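Local coordinates for protein 2-aminomuconate 6-semialdehyde dehydrogenase (Burkholderia cenocepacia, PDB 4U3W) that probably oxidises 2-aminomuconate 6-semialdehyde to 2-aminomuconate with NAD+ as hydride acceptor, as a member of the aldehyde dehydrogenase family, at residues I349-R354 with D386-M391; V107-R112 with E200-A205; L358-L363 with A402-E407. All coordinates share one frame; numbering follows the deposited sequence. Where two conformers were deposited one is given.

Interaction 1. Residues I349-R354 with D386-M391; sequences ISRGHR and DGAFVM
The first turn of a helix, entered through the loop residues Ile349 and Ser350, lies against the irregular loop Asp386-Met391, with the CA atoms of Arg351 and Ala388 4.9 Å apart. Ser350 is the N-cap: its OG accepts from His353 N, while its carbonyl takes Arg354 N in the first helical turn. The methyl of Ala388 sits tight on that N-terminal turn, its CB 3.4 Å from Ser350 O. Two arginines one turn apart then reach along the 386-391 backbone. Arg351 has CG beside its own backbone N and a kink at chi3 (82°), so that NH1 donates to Gly387 O at 2.8 Å; the bond is bent (131°), and the oxygen, at the guanidinium edge, is tilted 28° out of its plane. Arg354 leaves the helix with CG anti to its backbone N, runs extended past Val390, and turns at chi3. Arg354 CD rests 3.5 Å from Val390 CG1, and Arg354 NH2 donates to Phe389 O at 3.0 Å, nearly in the guanidinium plane and on a carbonyl lone pair. Gly387 O stands over one face of this same guanidinium, and a water accepts from Phe389 N and, weakly, from Arg354 NH2. Arg351 NH1 and Arg354 NH1, both donors, come within 3.2 Å without a bond between them, a proximity probably eased by the carbonyl oxygens around them; Arg351 NH1 also donates to Asp385 O. The contact thus seats the start of helix 351-366 on the loop between strands 370-373 and 393-396, with Ala388 further tied by backbone hydrogen bonds to Pro44 and Leu348.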
ATOM      1  N   ILE A 349      33.198  -8.603 -25.459  1.00 26.54           N
ATOM      2  CA  ILE A 349      33.215  -9.861 -24.762  1.00 25.89           C
ATOM      3  C   ILE A 349      33.959 -10.951 -25.522  1.00 26.90           C
ATOM      4  O   ILE A 349      34.484 -11.865 -24.891  1.00 27.68           O
ATOM      5  CB  ILE A 349      31.748 -10.360 -24.451  1.00 32.08           C
ATOM      6  CG1 ILE A 349      31.762 -11.525 -23.480  1.00 29.61           C
ATOM      7  CG2 ILE A 349      30.958 -10.652 -25.753  1.00 26.13           C
ATOM      8  CD1 ILE A 349      32.351 -11.114 -22.109  1.00 32.28           C
ATOM      9  N   SER A 350      33.983 -10.870 -26.848  1.00 27.88           N
ATOM     10  CA  SER A 350      34.484 -12.019 -27.642  1.00 28.83           C
ATOM     11  C   SER A 350      34.820 -11.559 -29.041  1.00 29.69           C
ATOM     12  O   SER A 350      34.311 -10.532 -29.484  1.00 29.55           O
ATOM     13  CB  SER A 350      33.437 -13.157 -27.743  1.00 29.89           C
ATOM     14  OG  SER A 350      32.432 -12.735 -28.662  1.00 29.98           O
ATOM     15  N   ARG A 351      35.647 -12.311 -29.756  1.00 28.39           N
ATOM     16  CA  ARG A 351      35.957 -11.878 -31.115  1.00 34.66           C
ATOM     17  C   ARG A 351      34.762 -12.032 -32.055  1.00 35.05           C
ATOM     18  O   ARG A 351      34.611 -11.255 -32.992  1.00 36.64           O
ATOM     19  CB  ARG A 351      37.185 -12.614 -31.688  1.00 41.63           C
ATOM     20  CG  ARG A 351      38.462 -11.910 -31.203  1.00 46.36           C
ATOM     21  CD  ARG A 351      39.742 -12.616 -31.587  1.00 50.32           C
ATOM     22  NE  ARG A 351      40.143 -12.306 -32.959  1.00 53.24           N
ATOM     23  CZ  ARG A 351      41.004 -11.353 -33.319  1.00 55.39           C
ATOM     24  NH1 ARG A 351      41.582 -10.572 -32.414  1.00 50.90           N
ATOM     25  NH2 ARG A 351      41.319 -11.195 -34.608  1.00 58.67           N
ATOM     26  N   GLY A 352      33.916 -13.018 -31.781  1.00 34.07           N
ATOM     27  CA  GLY A 352      32.640 -13.155 -32.476  1.00 36.34           C
ATOM     28  C   GLY A 352      31.742 -11.932 -32.280  1.00 35.37           C
ATOM     29  O   GLY A 352      31.126 -11.414 -33.230  1.00 32.84           O
ATOM     30  N   HIS A 353      31.636 -11.446 -31.050  1.00 34.37           N
ATOM     31  CA  HIS A 353      30.823 -10.252 -30.879  1.00 34.43           C
ATOM     32  C   HIS A 353      31.460  -9.063 -31.574  1.00 35.80           C
ATOM     33  O   HIS A 353      30.778  -8.231 -32.176  1.00 37.14           O
ATOM     34  CB  HIS A 353      30.583  -9.928 -29.383  1.00 31.33           C
ATOM     35  CG  HIS A 353      29.657  -8.770 -29.176  1.00 34.37           C
ATOM     36  ND1 HIS A 353      28.382  -8.736 -29.703  1.00 35.73           N
ATOM     37  CD2 HIS A 353      29.800  -7.618 -28.466  1.00 32.88           C
ATOM     38  CE1 HIS A 353      27.798  -7.597 -29.369  1.00 34.44           C
ATOM     39  NE2 HIS A 353      28.632  -6.908 -28.610  1.00 30.97           N
ATOM     40  N   ARG A 354      32.772  -8.946 -31.473  1.00 34.90           N
ATOM     41  CA  ARG A 354      33.422  -7.893 -32.191  1.00 34.89           C
ATOM     42  C   ARG A 354      33.154  -7.957 -33.705  1.00 39.51           C
ATOM     43  O   ARG A 354      32.969  -6.927 -34.359  1.00 40.14           O
ATOM     44  CB  ARG A 354      34.910  -7.933 -31.940  1.00 37.35           C
ATOM     45  CG  ARG A 354      35.550  -6.907 -32.761  1.00 44.26           C
ATOM     46  CD  ARG A 354      36.940  -6.710 -32.414  1.00 45.20           C
ATOM     47  NE  ARG A 354      37.791  -7.603 -33.166  1.00 45.66           N
ATOM     48  CZ  ARG A 354      39.107  -7.491 -33.118  1.00 46.02           C
ATOM     49  NH1 ARG A 354      39.838  -8.345 -33.822  1.00 48.03           N
ATOM     50  NH2 ARG A 354      39.679  -6.501 -32.350  1.00 38.70           N
ATOM     51  N   ASP A 386      45.095  -9.959 -30.107  1.00 30.29           N
ATOM     52  CA  ASP A 386      44.416 -11.258 -30.213  1.00 30.69           C
ATOM     53  C   ASP A 386      43.105 -11.261 -29.410  1.00 30.38           C
ATOM     54  O   ASP A 386      42.351 -12.257 -29.442  1.00 28.32           O
ATOM     55  CB  ASP A 386      45.306 -12.385 -29.725  1.00 31.95           C
ATOM     56  CG  ASP A 386      46.549 -12.557 -30.627  1.00 37.51           C
ATOM     57  OD1 ASP A 386      46.516 -12.086 -31.787  1.00 39.43           O
ATOM     58  OD2 ASP A 386      47.520 -13.175 -30.171  1.00 38.65           O
ATOM     59  N   GLY A 387      42.864 -10.169 -28.710  1.00 27.51           N
ATOM     60  CA  GLY A 387      41.616  -9.941 -27.975  1.00 27.85           C
ATOM     61  C   GLY A 387      40.541  -9.292 -28.850  1.00 29.14           C
ATOM     62  O   GLY A 387      40.538  -9.430 -30.105  1.00 27.30           O
ATOM     63  N   ALA A 388      39.607  -8.593 -28.202  1.00 28.86           N
ATOM     64  CA  ALA A 388      38.388  -8.196 -28.910  1.00 28.93           C
ATOM     65  C   ALA A 388      38.126  -6.735 -28.764  1.00 26.48           C
ATOM     66  O   ALA A 388      36.976  -6.332 -28.524  1.00 27.44           O
ATOM     67  CB  ALA A 388      37.150  -9.021 -28.388  1.00 32.70           C
ATOM     68  N   PHE A 389      39.175  -5.912 -28.895  1.00 26.70           N
ATOM     69  CA  PHE A 389      39.000  -4.464 -28.684  1.00 28.33           C
ATOM     70  C   PHE A 389      38.408  -3.723 -29.870  1.00 30.36           C
ATOM     71  O   PHE A 389      38.727  -4.021 -31.021  1.00 31.79           O
ATOM     72  CB  PHE A 389      40.348  -3.783 -28.341  1.00 29.09           C
ATOM     73  CG  PHE A 389      40.905  -4.183 -27.009  1.00 28.20           C
ATOM     74  CD1 PHE A 389      40.554  -3.467 -25.862  1.00 27.46           C
ATOM     75  CD2 PHE A 389      41.747  -5.289 -26.899  1.00 28.67           C
ATOM     76  CE1 PHE A 389      41.072  -3.794 -24.624  1.00 25.11           C
ATOM     77  CE2 PHE A 389      42.262  -5.654 -25.649  1.00 30.18           C
ATOM     78  CZ  PHE A 389      41.909  -4.903 -24.501  1.00 27.94           C
ATOM     79  N   VAL A 390      37.572  -2.733 -29.578  1.00 27.41           N
ATOM     80  CA  VAL A 390      37.185  -1.769 -30.615  0.52 28.98           C
ATOM     81  C   VAL A 390      37.121  -0.398 -30.000  1.00 30.33           C
ATOM     82  O   VAL A 390      36.998  -0.250 -28.776  1.00 31.87           O
ATOM     83  CB  VAL A 390      35.820  -2.051 -31.280  0.52 29.60           C
ATOM     84  CG1 VAL A 390      35.786  -3.449 -31.935  0.52 29.56           C
ATOM     85  CG2 VAL A 390      34.708  -1.919 -30.258  0.52 27.65           C
ATOM     86  N   MET A 391      37.269   0.625 -30.854  1.00 32.75           N
ATOM     87  CA  MET A 391      37.345   2.012 -30.353  0.58 32.87           C
ATOM     88  C   MET A 391      35.949   2.607 -30.126  1.00 33.12           C
ATOM     89  O   MET A 391      34.999   2.273 -30.845  1.00 34.85           O
ATOM     90  CB  MET A 391      38.147   2.929 -31.325  0.58 34.29           C
ATOM     91  CG  MET A 391      39.646   2.598 -31.495  0.58 34.67           C
ATOM     92  SD  MET A 391      40.594   2.391 -29.969  0.58 31.89           S
ATOM     93  CE  MET A 391      40.893   4.077 -29.500  0.58 28.01           C
TER
HETATM   94  O   HOH W   1      41.934  -6.567 -30.176  1.00 29.91           O

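Interaction 2. Residues V107-R112 with E200-A205; sequences VADTGR and ETPSSA
In the last turn of helix 99-110, Asp109 carries the contact. With CG anti to its carbonyl carbon (chi1 -81°), Asp109 points its carboxylate at the first turn of the helix that includes Ser203, and both oxygens bind Ser203 through their syn lone pairs. Asp109 OD1 takes the hydroxyl, Ser203 OG, at 2.8 Å; Asp109 OD2 takes the backbone Ser203 N at 2.9 Å along a nearly straight bond (160°). Asp109 OD2 also receives a water at 2.6 Å, which in turn accepts from Ser204 N, so the carboxylate reaches a second backbone N-H indirectly. Asp109 OD1 has a further donor in Asn41 ND2. The helix start would probably stabilise the buried charge. Thr110 follows, its CG2 meeting Thr201 CG2 at 3.9 Å, while its OG1, bonded to Glu106 O, accepts from Arg112 N in an ST turn. Between them Gly111, with positive phi, breaks the helix, and Arg112 turns off to a salt bridge with Asp121. Across the contact, Glu200 is a ligand residue of a bound magnesium ion. Helix 203-214 follows strand 192-196 in the alternating strand-helix order of the Rossmann-like nucleotide-binding domain of aldehyde dehydrogenases.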
ATOM      1  N   VAL A 107      36.856  -9.655 -13.849  1.00 28.14           N
ATOM      2  CA  VAL A 107      37.820  -9.018 -14.753  1.00 30.01           C
ATOM      3  C   VAL A 107      38.395 -10.010 -15.792  1.00 30.67           C
ATOM      4  O   VAL A 107      38.521  -9.684 -16.997  1.00 29.53           O
ATOM      5  CB  VAL A 107      38.989  -8.384 -13.941  1.00 29.41           C
ATOM      6  CG1 VAL A 107      40.064  -7.909 -14.855  1.00 29.64           C
ATOM      7  CG2 VAL A 107      38.440  -7.203 -13.061  1.00 31.47           C
ATOM      8  N   ALA A 108      38.737 -11.212 -15.343  1.00 30.57           N
ATOM      9  CA  ALA A 108      39.355 -12.184 -16.274  1.00 29.04           C
ATOM     10  C   ALA A 108      38.386 -12.567 -17.400  1.00 28.53           C
ATOM     11  O   ALA A 108      38.792 -12.628 -18.569  1.00 27.94           O
ATOM     12  CB  ALA A 108      39.818 -13.430 -15.515  1.00 29.78           C
ATOM     13  N   ASP A 109      37.104 -12.801 -17.051  1.00 26.97           N
ATOM     14  CA  ASP A 109      36.061 -13.150 -18.019  1.00 29.18           C
ATOM     15  C   ASP A 109      35.671 -12.011 -18.965  1.00 28.22           C
ATOM     16  O   ASP A 109      35.397 -12.251 -20.145  1.00 31.97           O
ATOM     17  CB  ASP A 109      34.792 -13.608 -17.286  1.00 31.29           C
ATOM     18  CG  ASP A 109      34.857 -15.062 -16.822  1.00 31.54           C
ATOM     19  OD1 ASP A 109      35.927 -15.721 -16.924  1.00 29.56           O
ATOM     20  OD2 ASP A 109      33.826 -15.503 -16.260  1.00 29.01           O
ATOM     21  N   THR A 110      35.598 -10.788 -18.455  1.00 28.21           N
ATOM     22  CA  THR A 110      35.044  -9.689 -19.248  1.00 28.30           C
ATOM     23  C   THR A 110      36.029  -8.620 -19.724  1.00 29.14           C
ATOM     24  O   THR A 110      35.694  -7.877 -20.621  1.00 27.91           O
ATOM     25  CB  THR A 110      33.975  -8.931 -18.483  1.00 30.26           C
ATOM     26  OG1 THR A 110      34.594  -8.245 -17.375  1.00 29.04           O
ATOM     27  CG2 THR A 110      32.889  -9.947 -18.003  1.00 26.68           C
ATOM     28  N   GLY A 111      37.221  -8.544 -19.148  1.00 31.22           N
ATOM     29  CA  GLY A 111      38.176  -7.496 -19.516  1.00 29.64           C
ATOM     30  C   GLY A 111      37.848  -6.153 -18.879  1.00 27.50           C
ATOM     31  O   GLY A 111      38.469  -5.156 -19.191  1.00 28.94           O
ATOM     32  N   ARG A 112      36.864  -6.127 -17.975  1.00 27.38           N
ATOM     33  CA  ARG A 112      36.346  -4.855 -17.448  1.00 32.11           C
ATOM     34  C   ARG A 112      37.412  -4.168 -16.593  1.00 30.28           C
ATOM     35  O   ARG A 112      38.105  -4.842 -15.858  1.00 30.72           O
ATOM     36  CB  ARG A 112      35.092  -5.100 -16.595  1.00 31.75           C
ATOM     37  CG  ARG A 112      34.293  -3.802 -16.282  1.00 50.08           C
ATOM     38  CD  ARG A 112      32.790  -4.072 -16.068  1.00 54.08           C
ATOM     39  NE  ARG A 112      32.111  -2.923 -15.453  1.00 60.85           N
ATOM     40  CZ  ARG A 112      31.835  -1.790 -16.093  1.00 62.64           C
ATOM     41  NH1 ARG A 112      32.152  -1.668 -17.366  1.00 64.57           N
ATOM     42  NH2 ARG A 112      31.233  -0.786 -15.480  1.00 63.31           N
ATOM     43  N   GLU A 200      30.146 -17.398 -22.072  1.00 27.10           N
ATOM     44  CA  GLU A 200      31.288 -16.487 -22.117  1.00 29.67           C
ATOM     45  C   GLU A 200      31.838 -16.110 -20.742  1.00 29.28           C
ATOM     46  O   GLU A 200      33.021 -15.676 -20.627  1.00 28.01           O
ATOM     47  CB  GLU A 200      30.910 -15.159 -22.813  1.00 31.09           C
ATOM     48  CG  GLU A 200      30.527 -15.288 -24.294  1.00 33.95           C
ATOM     49  CD  GLU A 200      31.726 -15.667 -25.176  1.00 41.25           C
ATOM     50  OE1 GLU A 200      32.903 -15.571 -24.739  1.00 41.98           O
ATOM     51  OE2 GLU A 200      31.478 -16.057 -26.319  1.00 45.28           O
ATOM     52  N   THR A 201      30.952 -16.165 -19.734  1.00 25.94           N
ATOM     53  CA  THR A 201      31.287 -15.650 -18.399  1.00 25.09           C
ATOM     54  C   THR A 201      30.861 -16.580 -17.274  1.00 25.82           C
ATOM     55  O   THR A 201      29.935 -16.281 -16.470  1.00 26.38           O
ATOM     56  CB  THR A 201      30.659 -14.193 -18.192  1.00 25.28           C
ATOM     57  OG1 THR A 201      29.234 -14.248 -18.352  1.00 25.50           O
ATOM     58  CG2 THR A 201      31.223 -13.231 -19.262  1.00 25.63           C
ATOM     59  N   PRO A 202      31.564 -17.724 -17.166  1.00 24.72           N
ATOM     60  CA  PRO A 202      31.229 -18.736 -16.168  1.00 26.12           C
ATOM     61  C   PRO A 202      31.845 -18.525 -14.769  1.00 25.52           C
ATOM     62  O   PRO A 202      31.420 -19.209 -13.842  1.00 27.33           O
ATOM     63  CB  PRO A 202      31.823 -20.022 -16.793  1.00 24.75           C
ATOM     64  CG  PRO A 202      33.056 -19.509 -17.557  1.00 24.70           C
ATOM     65  CD  PRO A 202      32.573 -18.203 -18.145  1.00 24.88           C
ATOM     66  N   SER A 203      32.877 -17.685 -14.645  1.00 24.27           N
ATOM     67  CA  SER A 203      33.769 -17.764 -13.472  1.00 26.42           C
ATOM     68  C   SER A 203      33.171 -17.219 -12.181  1.00 24.16           C
ATOM     69  O   SER A 203      33.260 -17.891 -11.132  1.00 26.98           O
ATOM     70  CB  SER A 203      35.102 -17.033 -13.741  1.00 25.69           C
ATOM     71  OG  SER A 203      35.686 -17.609 -14.919  1.00 28.29           O
ATOM     72  N   SER A 204      32.600 -16.006 -12.217  1.00 26.53           N
ATOM     73  CA  SER A 204      32.039 -15.450 -10.983  1.00 25.24           C
ATOM     74  C   SER A 204      30.800 -16.224 -10.506  1.00 24.53           C
ATOM     75  O   SER A 204      30.579 -16.365  -9.284  1.00 25.11           O
ATOM     76  CB  SER A 204      31.732 -13.941 -11.133  1.00 27.11           C
ATOM     77  OG  SER A 204      30.636 -13.658 -12.001  1.00 28.85           O
ATOM     78  N   ALA A 205      30.003 -16.755 -11.427  1.00 24.21           N
ATOM     79  CA  ALA A 205      28.889 -17.629 -10.989  1.00 26.87           C
ATOM     80  C   ALA A 205      29.399 -18.921 -10.301  1.00 27.31           C
ATOM     81  O   ALA A 205      28.795 -19.411  -9.342  1.00 25.55           O
ATOM     82  CB  ALA A 205      27.986 -17.982 -12.203  1.00 24.58           C
TER
HETATM   83  O   HOH W   2      32.270 -14.239 -14.528  1.00 27.95           O

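Interaction 3. Residues L358-L363 with A402-E407; sequences LSYFRL and ARCVRE
Glu407 OE1 is gripped by two donors, one from each segment: Tyr360 OH at 2.7 Å on its anti lone pair and Arg403 NH2 at 2.9 Å on its syn lone pair. Glu407 OE2 receives Arg403 NE at 2.8 Å, almost straight (169°) but from above the carboxylate plane. Arg403 therefore holds the acid side-on, in a salt bridge between residues four apart in the 402-407 segment, and fixes the carboxylate for the tyrosine. The phenol ring stands nearly perpendicular to the carboxylate, 82° between planes, and OE1 lies at its edge. Tyrosine and glutamate side chains cross at about a right angle. In fold terms, helix 351-366 here packs on the short, weakly bonded helix 403-406, which lies in the connection between the parallel strands 393-396 and 413-419 of the seven-stranded sheet. Beside the polar cluster, Cys404 SG sits at the edge of the Tyr360 ring, 5.4 Å from its centroid, a sulfur-aromatic contact. Cys404 SG also meets Leu363 CG at 3.7 Å and lies near the Tyr360 carbonyl oxygen. Leu363, with CG anti to its backbone N (chi1 178°), sends CD2 over one face of the Arg403 guanidinium, 3.6 Å from NH1, and crosses that arginine at about a right angle. Glu367 on the chain just beyond helix 351-366 receives the backbone N-H groups of Arg403 and Cys404.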
ATOM      1  N   LEU A 358      31.798  -4.790 -35.745  1.00 38.95           N
ATOM      2  CA  LEU A 358      32.549  -4.199 -36.850  1.00 40.96           C
ATOM      3  C   LEU A 358      31.769  -4.278 -38.176  1.00 42.55           C
ATOM      4  O   LEU A 358      31.929  -3.443 -39.054  1.00 43.58           O
ATOM      5  CB  LEU A 358      33.932  -4.860 -36.982  1.00 43.42           C
ATOM      6  CG  LEU A 358      34.882  -4.488 -35.837  1.00 46.05           C
ATOM      7  CD1 LEU A 358      36.179  -5.227 -35.972  1.00 49.88           C
ATOM      8  CD2 LEU A 358      35.181  -2.993 -35.760  1.00 46.21           C
ATOM      9  N   SER A 359      30.894  -5.264 -38.288  1.00 43.06           N
ATOM     10  CA  SER A 359      29.990  -5.355 -39.424  1.00 45.28           C
ATOM     11  C   SER A 359      28.919  -4.262 -39.407  1.00 41.42           C
ATOM     12  O   SER A 359      28.502  -3.749 -40.458  1.00 38.63           O
ATOM     13  CB  SER A 359      29.319  -6.729 -39.447  1.00 47.89           C
ATOM     14  OG  SER A 359      28.381  -6.770 -40.491  1.00 52.05           O
ATOM     15  N   TYR A 360      28.436  -3.898 -38.222  1.00 42.23           N
ATOM     16  CA  TYR A 360      27.596  -2.708 -38.162  1.00 40.27           C
ATOM     17  C   TYR A 360      28.394  -1.460 -38.483  1.00 41.16           C
ATOM     18  O   TYR A 360      27.848  -0.521 -39.079  1.00 42.13           O
ATOM     19  CB  TYR A 360      26.940  -2.538 -36.786  1.00 36.86           C
ATOM     20  CG  TYR A 360      25.645  -3.296 -36.707  1.00 39.21           C
ATOM     21  CD1 TYR A 360      24.522  -2.845 -37.389  1.00 41.69           C
ATOM     22  CD2 TYR A 360      25.535  -4.459 -35.958  1.00 39.11           C
ATOM     23  CE1 TYR A 360      23.336  -3.533 -37.347  1.00 41.11           C
ATOM     24  CE2 TYR A 360      24.341  -5.152 -35.905  1.00 40.84           C
ATOM     25  CZ  TYR A 360      23.248  -4.680 -36.600  1.00 41.68           C
ATOM     26  OH  TYR A 360      22.043  -5.350 -36.549  1.00 42.51           O
ATOM     27  N   PHE A 361      29.666  -1.421 -38.087  1.00 39.99           N
ATOM     28  CA  PHE A 361      30.454  -0.209 -38.353  1.00 40.05           C
ATOM     29  C   PHE A 361      30.570  -0.005 -39.850  1.00 42.55           C
ATOM     30  O   PHE A 361      30.420   1.124 -40.337  1.00 41.29           O
ATOM     31  CB  PHE A 361      31.848  -0.282 -37.731  1.00 39.99           C
ATOM     32  CG  PHE A 361      31.861  -0.005 -36.238  1.00 40.88           C
ATOM     33  CD1 PHE A 361      30.681   0.083 -35.525  1.00 37.18           C
ATOM     34  CD2 PHE A 361      33.054   0.162 -35.561  1.00 40.54           C
ATOM     35  CE1 PHE A 361      30.707   0.321 -34.176  1.00 35.82           C
ATOM     36  CE2 PHE A 361      33.077   0.413 -34.237  1.00 36.30           C
ATOM     37  CZ  PHE A 361      31.906   0.485 -33.536  1.00 35.36           C
ATOM     38  N   ARG A 362      30.790  -1.107 -40.585  1.00 43.16           N
ATOM     39  CA  ARG A 362      30.817  -1.040 -42.037  1.00 43.84           C
ATOM     40  C   ARG A 362      29.439  -0.678 -42.600  1.00 44.14           C
ATOM     41  O   ARG A 362      29.336   0.113 -43.542  1.00 43.21           O
ATOM     42  CB  ARG A 362      31.321  -2.375 -42.657  1.00 46.38           C
ATOM     43  CG  ARG A 362      32.787  -2.678 -42.353  1.00 46.17           C
ATOM     44  CD  ARG A 362      33.365  -3.864 -43.169  1.00 55.97           C
ATOM     45  NE  ARG A 362      32.704  -5.145 -42.921  1.00 54.08           N
ATOM     46  CZ  ARG A 362      32.960  -5.935 -41.877  1.00 53.60           C
ATOM     47  NH1 ARG A 362      33.847  -5.568 -40.952  1.00 52.22           N
ATOM     48  NH2 ARG A 362      32.317  -7.095 -41.751  1.00 54.27           N
ATOM     49  N   LEU A 363      28.370  -1.247 -42.040  1.00 45.51           N
ATOM     50  CA  LEU A 363      27.023  -0.894 -42.521  1.00 47.31           C
ATOM     51  C   LEU A 363      26.687   0.603 -42.349  1.00 47.01           C
ATOM     52  O   LEU A 363      26.093   1.202 -43.254  1.00 45.92           O
ATOM     53  CB  LEU A 363      25.962  -1.740 -41.812  1.00 46.08           C
ATOM     54  CG  LEU A 363      24.528  -1.412 -42.205  1.00 48.93           C
ATOM     55  CD1 LEU A 363      24.278  -1.634 -43.688  1.00 52.22           C
ATOM     56  CD2 LEU A 363      23.513  -2.145 -41.351  1.00 49.97           C
ATOM     57  N   ALA A 402      17.340   4.489 -40.794  1.00 49.76           N
ATOM     58  CA  ALA A 402      18.541   3.680 -41.073  1.00 49.19           C
ATOM     59  C   ALA A 402      18.645   2.481 -40.116  1.00 45.75           C
ATOM     60  O   ALA A 402      18.235   2.563 -38.946  1.00 42.15           O
ATOM     61  CB  ALA A 402      19.796   4.525 -40.990  1.00 49.16           C
ATOM     62  N   ARG A 403      19.153   1.348 -40.636  1.00 45.42           N
ATOM     63  CA  ARG A 403      19.301   0.155 -39.804  1.00 43.42           C
ATOM     64  C   ARG A 403      20.231   0.447 -38.605  1.00 43.15           C
ATOM     65  O   ARG A 403      20.015  -0.050 -37.503  1.00 46.24           O
ATOM     66  CB  ARG A 403      19.812  -1.043 -40.623  1.00 43.86           C
ATOM     67  CG  ARG A 403      18.868  -1.476 -41.765  1.00 47.49           C
ATOM     68  CD  ARG A 403      19.451  -2.693 -42.520  1.00 51.27           C
ATOM     69  NE  ARG A 403      19.828  -3.690 -41.524  1.00 53.17           N
ATOM     70  CZ  ARG A 403      20.756  -4.623 -41.691  1.00 52.51           C
ATOM     71  NH1 ARG A 403      21.434  -4.712 -42.823  1.00 52.21           N
ATOM     72  NH2 ARG A 403      21.006  -5.457 -40.707  1.00 52.12           N
ATOM     73  N   CYS A 404      21.252   1.263 -38.813  1.00 41.89           N
ATOM     74  CA  CYS A 404      22.227   1.485 -37.749  1.00 40.55           C
ATOM     75  C   CYS A 404      21.712   2.344 -36.608  1.00 36.56           C
ATOM     76  O   CYS A 404      22.361   2.369 -35.562  1.00 36.67           O
ATOM     77  CB  CYS A 404      23.521   2.102 -38.310  1.00 44.56           C
ATOM     78  SG  CYS A 404      24.519   0.803 -39.180  1.00 45.64           S
ATOM     79  N   VAL A 405      20.584   3.033 -36.800  1.00 34.29           N
ATOM     80  CA  VAL A 405      19.964   3.754 -35.698  1.00 38.09           C
ATOM     81  C   VAL A 405      18.686   3.042 -35.241  1.00 41.23           C
ATOM     82  O   VAL A 405      18.033   3.536 -34.326  1.00 41.99           O
ATOM     83  CB  VAL A 405      19.616   5.224 -36.045  1.00 41.64           C
ATOM     84  CG1 VAL A 405      20.841   5.932 -36.526  1.00 45.02           C
ATOM     85  CG2 VAL A 405      18.526   5.334 -37.118  1.00 43.16           C
ATOM     86  N   ARG A 406      18.329   1.905 -35.860  1.00 43.17           N
ATOM     87  CA  ARG A 406      17.152   1.150 -35.392  1.00 42.28           C
ATOM     88  C   ARG A 406      17.543  -0.171 -34.708  1.00 39.13           C
ATOM     89  O   ARG A 406      16.898  -0.588 -33.720  1.00 39.83           O
ATOM     90  CB  ARG A 406      16.159   0.884 -36.532  1.00 45.54           C
ATOM     91  CG  ARG A 406      15.559   2.148 -37.127  1.00 47.79           C
ATOM     92  CD  ARG A 406      14.364   1.851 -38.067  1.00 50.08           C
ATOM     93  NE  ARG A 406      13.114   1.614 -37.331  1.00 49.24           N
ATOM     94  CZ  ARG A 406      12.333   2.579 -36.835  1.00 52.45           C
ATOM     95  NH1 ARG A 406      12.651   3.870 -36.984  1.00 50.72           N
ATOM     96  NH2 ARG A 406      11.215   2.259 -36.183  1.00 54.66           N
ATOM     97  N   GLU A 407      18.600  -0.815 -35.181  1.00 36.80           N
ATOM     98  CA  GLU A 407      18.942  -2.146 -34.665  1.00 37.56           C
ATOM     99  C   GLU A 407      19.944  -2.079 -33.506  1.00 37.29           C
ATOM    100  O   GLU A 407      20.905  -1.295 -33.517  1.00 36.78           O
ATOM    101  CB  GLU A 407      19.473  -3.016 -35.793  1.00 37.52           C
ATOM    102  CG  GLU A 407      18.424  -3.249 -36.878  1.00 42.08           C
ATOM    103  CD  GLU A 407      18.969  -3.880 -38.169  1.00 44.95           C
ATOM    104  OE1 GLU A 407      20.087  -4.448 -38.167  1.00 46.11           O
ATOM    105  OE2 GLU A 407      18.237  -3.824 -39.187  1.00 47.38           O
TER

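In the fold
From the N terminus, interaction 2 comes first, closing an 87-residue loop that joins the end of helix 99-110 to the start of helix 203-214. It is complete before residue 349, so it stands in series with the other two. Interactions 1 and 3 both use helix 351-366, closing loops of 31 and 38 residues that overlap and cross because their segments alternate. Together they tie that helix to the two connections flanking strand 393-396 of the seven-stranded sheet, and Val390 CG1 touches Leu358 CD2 between them. Ile349 links interaction 1 to interaction 2 by packing on Thr201 and Glu200 near a magnesium site, whereas interactions 2 and 3 remain about 15 Å apart at their nearest atoms.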